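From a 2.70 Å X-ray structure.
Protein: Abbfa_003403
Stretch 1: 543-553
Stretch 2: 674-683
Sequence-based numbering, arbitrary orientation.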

# COMPACT_ATOMS: atom_id res chain seq x y z
N LEU A 543 48.12 4.97 -19.94
CA LEU A 543 49.03 5.57 -18.98
C LEU A 543 48.44 5.59 -17.56
O LEU A 543 49.19 5.68 -16.59
N LEU A 544 47.11 5.50 -17.45
CA LEU A 544 46.44 5.70 -16.15
C LEU A 544 46.83 4.63 -15.13
O LEU A 544 47.31 4.97 -14.04
N PRO A 545 46.66 3.33 -15.45
CA PRO A 545 47.16 2.36 -14.47
C PRO A 545 48.64 2.55 -14.17
O PRO A 545 49.05 2.40 -13.01
N ALA A 546 49.42 2.89 -15.19
CA ALA A 546 50.85 3.10 -15.01
C ALA A 546 51.15 4.31 -14.10
O ALA A 546 52.09 4.28 -13.30
N ALA A 547 50.34 5.36 -14.19
CA ALA A 547 50.54 6.54 -13.35
C ALA A 547 50.33 6.19 -11.88
O ALA A 547 51.12 6.60 -11.03
N ILE A 548 49.27 5.45 -11.58
CA ILE A 548 49.01 5.02 -10.21
C ILE A 548 50.23 4.31 -9.64
O ILE A 548 50.75 4.68 -8.58
N LEU A 549 50.71 3.30 -10.36
CA LEU A 549 51.78 2.47 -9.82
C LEU A 549 53.10 3.22 -9.78
O LEU A 549 53.92 2.96 -8.91
N GLY A 550 53.29 4.14 -10.72
CA GLY A 550 54.51 4.93 -10.77
C GLY A 550 54.58 5.82 -9.54
O GLY A 550 55.61 5.87 -8.86
N ILE A 551 53.47 6.50 -9.26
CA ILE A 551 53.37 7.36 -8.08
C ILE A 551 53.61 6.56 -6.81
O ILE A 551 54.32 7.00 -5.90
N TRP A 552 53.04 5.37 -6.74
CA TRP A 552 53.26 4.51 -5.60
C TRP A 552 54.71 4.10 -5.47
O TRP A 552 55.25 4.02 -4.37
N ALA A 553 55.36 3.83 -6.60
CA ALA A 553 56.72 3.31 -6.57
C ALA A 553 57.71 4.38 -6.12
O ALA A 553 58.80 4.07 -5.65
N SER A 674 37.31 2.00 -8.69
CA SER A 674 38.15 1.87 -9.88
C SER A 674 39.46 1.15 -9.57
O SER A 674 40.06 0.52 -10.44
N ILE A 675 39.91 1.29 -8.32
CA ILE A 675 41.08 0.56 -7.82
C ILE A 675 41.05 -0.94 -8.19
O ILE A 675 42.04 -1.48 -8.68
N LEU A 676 39.91 -1.59 -7.98
CA LEU A 676 39.73 -3.00 -8.31
C LEU A 676 39.85 -3.25 -9.82
O LEU A 676 40.44 -4.24 -10.25
N GLU A 677 39.28 -2.34 -10.59
CA GLU A 677 39.21 -2.46 -12.04
C GLU A 677 40.57 -2.27 -12.70
O GLU A 677 40.90 -2.93 -13.69
N LEU A 678 41.35 -1.34 -12.16
CA LEU A 678 42.63 -0.99 -12.77
C LEU A 678 43.80 -1.88 -12.32
O LEU A 678 44.84 -1.90 -12.96
N LEU A 679 43.63 -2.64 -11.24
CA LEU A 679 44.76 -3.37 -10.68
C LEU A 679 44.63 -4.88 -10.70
O LEU A 679 45.56 -5.58 -11.10
N ILE A 680 43.49 -5.40 -10.28
CA ILE A 680 43.44 -6.82 -9.95
C ILE A 680 43.76 -7.78 -11.11
O ILE A 680 44.23 -8.88 -10.85
N PRO A 681 43.55 -7.38 -12.39
CA PRO A 681 44.04 -8.40 -13.34
C PRO A 681 45.55 -8.35 -13.44
O PRO A 681 46.17 -9.37 -13.74
N LEU A 682 46.14 -7.18 -13.20
CA LEU A 682 47.59 -7.04 -13.28
C LEU A 682 48.29 -7.89 -12.21
O LEU A 682 49.39 -8.37 -12.42
N MET A 683 47.64 -8.07 -11.06
CA MET A 683 48.16 -8.97 -10.04
C MET A 683 48.25 -10.44 -10.50
O MET A 683 48.97 -11.25 -9.90

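The side chains that meet between the two stretches are all apolar. No hydrogen bond crosses between them. The helices cross steeply, at -104°, with axes 10.4 Å apart at closest approach. Pro-545 and Leu-678 mark the nearest backbone approach, with their CA atoms 5.9 Å apart.

Aliphatic contacts come first. Leu-678 points toward stretch 1 in the m,t rotamer and has the largest covered area of any residue here. Its CD1 lies 4.3 Å from CG of Leu-544. Its CD2 lies 4.2 Å from CG of Pro-545. Leu-678 thus touches two neighbouring residues of the same helix. Leu-544 leaves its backbone sideways, but its t,p rotamer brings the end of the chain nearer. Pro-545 also sits sideways. Its CB is 4.2 Å from the backbone O of Leu-678, which suits the close backbone approach there.

Leu-549 points toward stretch 2 with an m,t rotamer. Its CD2 is 4.2 Å from CD2 of Leu-679, and its CD1 is 4.3 Å from CD1 of Leu-682. Leu-679 and Leu-682 are also m,t. Ile-548 points toward stretch 2 (m,m) and is partly covered by it, but it makes no close contact; its CG1 is 5.0 Å from CD1 of Leu-678.

The aromatic contacts belong to Trp-552, which points toward stretch 2 with chi1 at -77° and chi2 at -9°. Leu-679 CD1 meets the ring edge, near its plane, 3.7 Å from Trp-552 CZ3. This is the tightest contact of the set. Ile-675 CD1 approaches obliquely, 4.1 Å from Trp-552 CH2. Ile-675 starts sideways, and its m,m rotamer carries the tip nearer.

Polar side-chain groups take no part in this packing. Trp-552 NE1, Ser-674 OG and both carboxylate oxygens of Glu-677 are hydrogen-bonded elsewhere in the structure.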

# COMPACT_ATOMS: atom_id res chain seq x y z
CB LEU A 543 49.40 7.00 -19.40
CG LEU A 543 50.38 7.17 -20.56
CD1 LEU A 543 50.39 8.61 -21.09
CD2 LEU A 543 51.78 6.74 -20.14
CB LEU A 544 44.92 5.76 -16.33
CG LEU A 544 44.00 5.83 -15.10
CD1 LEU A 544 44.43 6.93 -14.14
CD2 LEU A 544 42.55 6.07 -15.54
CB PRO A 545 46.92 1.01 -15.14
CG PRO A 545 45.74 1.26 -16.05
CD PRO A 545 45.96 2.66 -16.57
CB ALA A 546 51.53 3.26 -16.35
CB ALA A 547 49.60 7.66 -13.77
CB ILE A 548 47.82 4.04 -10.11
CG1 ILE A 548 46.56 4.58 -10.81
CG2 ILE A 548 47.56 3.67 -8.66
CD1 ILE A 548 45.67 5.44 -9.98
CB LEU A 549 51.91 1.18 -10.63
CG LEU A 549 50.72 0.22 -10.50
CD1 LEU A 549 50.79 -0.92 -11.50
CD2 LEU A 549 50.67 -0.33 -9.09
CB ILE A 551 52.00 8.02 -8.01
CG1 ILE A 551 51.85 9.04 -9.14
CG2 ILE A 551 51.82 8.72 -6.68
CD1 ILE A 551 50.40 9.39 -9.41
CB TRP A 552 52.38 3.26 -5.69
CG TRP A 552 50.96 3.54 -5.33
CD1 TRP A 552 50.45 4.69 -4.78
CD2 TRP A 552 49.85 2.65 -5.49
NE1 TRP A 552 49.10 4.56 -4.60
CE2 TRP A 552 48.71 3.32 -5.03
CE3 TRP A 552 49.73 1.35 -5.99
CZ2 TRP A 552 47.46 2.73 -5.05
CZ3 TRP A 552 48.48 0.78 -6.01
CH2 TRP A 552 47.37 1.47 -5.55
CB ALA A 553 57.10 2.77 -7.92
CB SER A 674 38.45 3.24 -10.47
OG SER A 674 39.32 3.95 -9.60
CB ILE A 675 41.19 0.74 -6.28
CG1 ILE A 675 42.05 1.96 -5.98
CG2 ILE A 675 41.82 -0.45 -5.60
CD1 ILE A 675 43.41 1.85 -6.59
CB LEU A 676 38.37 -3.50 -7.84
CG LEU A 676 37.96 -4.90 -8.28
CD1 LEU A 676 38.80 -5.96 -7.59
CD2 LEU A 676 36.49 -5.12 -8.04
CB GLU A 677 38.22 -1.43 -12.61
CG GLU A 677 36.89 -1.36 -11.88
CD GLU A 677 35.97 -0.30 -12.49
OE1 GLU A 677 36.42 0.45 -13.38
OE2 GLU A 677 34.80 -0.22 -12.06
CB LEU A 678 42.94 0.48 -12.47
CG LEU A 678 41.91 1.49 -13.01
CD1 LEU A 678 42.17 2.91 -12.47
CD2 LEU A 678 41.83 1.49 -14.55
CB LEU A 679 45.01 -2.94 -9.24
CG LEU A 679 45.48 -1.50 -9.04
CD1 LEU A 679 45.79 -1.26 -7.56
CD2 LEU A 679 46.68 -1.21 -9.92
CB ILE A 680 42.08 -7.22 -9.32
CG1 ILE A 680 42.28 -8.47 -8.45
CG2 ILE A 680 41.00 -7.43 -10.37
CD1 ILE A 680 41.05 -8.93 -7.70
CB PRO A 681 43.37 -8.01 -14.67
CG PRO A 681 42.31 -7.02 -14.31
CD PRO A 681 42.81 -6.31 -13.09
CB LEU A 682 48.01 -5.59 -13.13
CG LEU A 682 47.50 -4.64 -14.20
CD1 LEU A 682 47.97 -3.24 -13.85
CD2 LEU A 682 48.00 -5.05 -15.57
CB MET A 683 47.31 -8.89 -8.76
CG MET A 683 47.43 -7.59 -7.97
SD MET A 683 46.04 -7.32 -6.81
CE MET A 683 45.97 -8.88 -5.93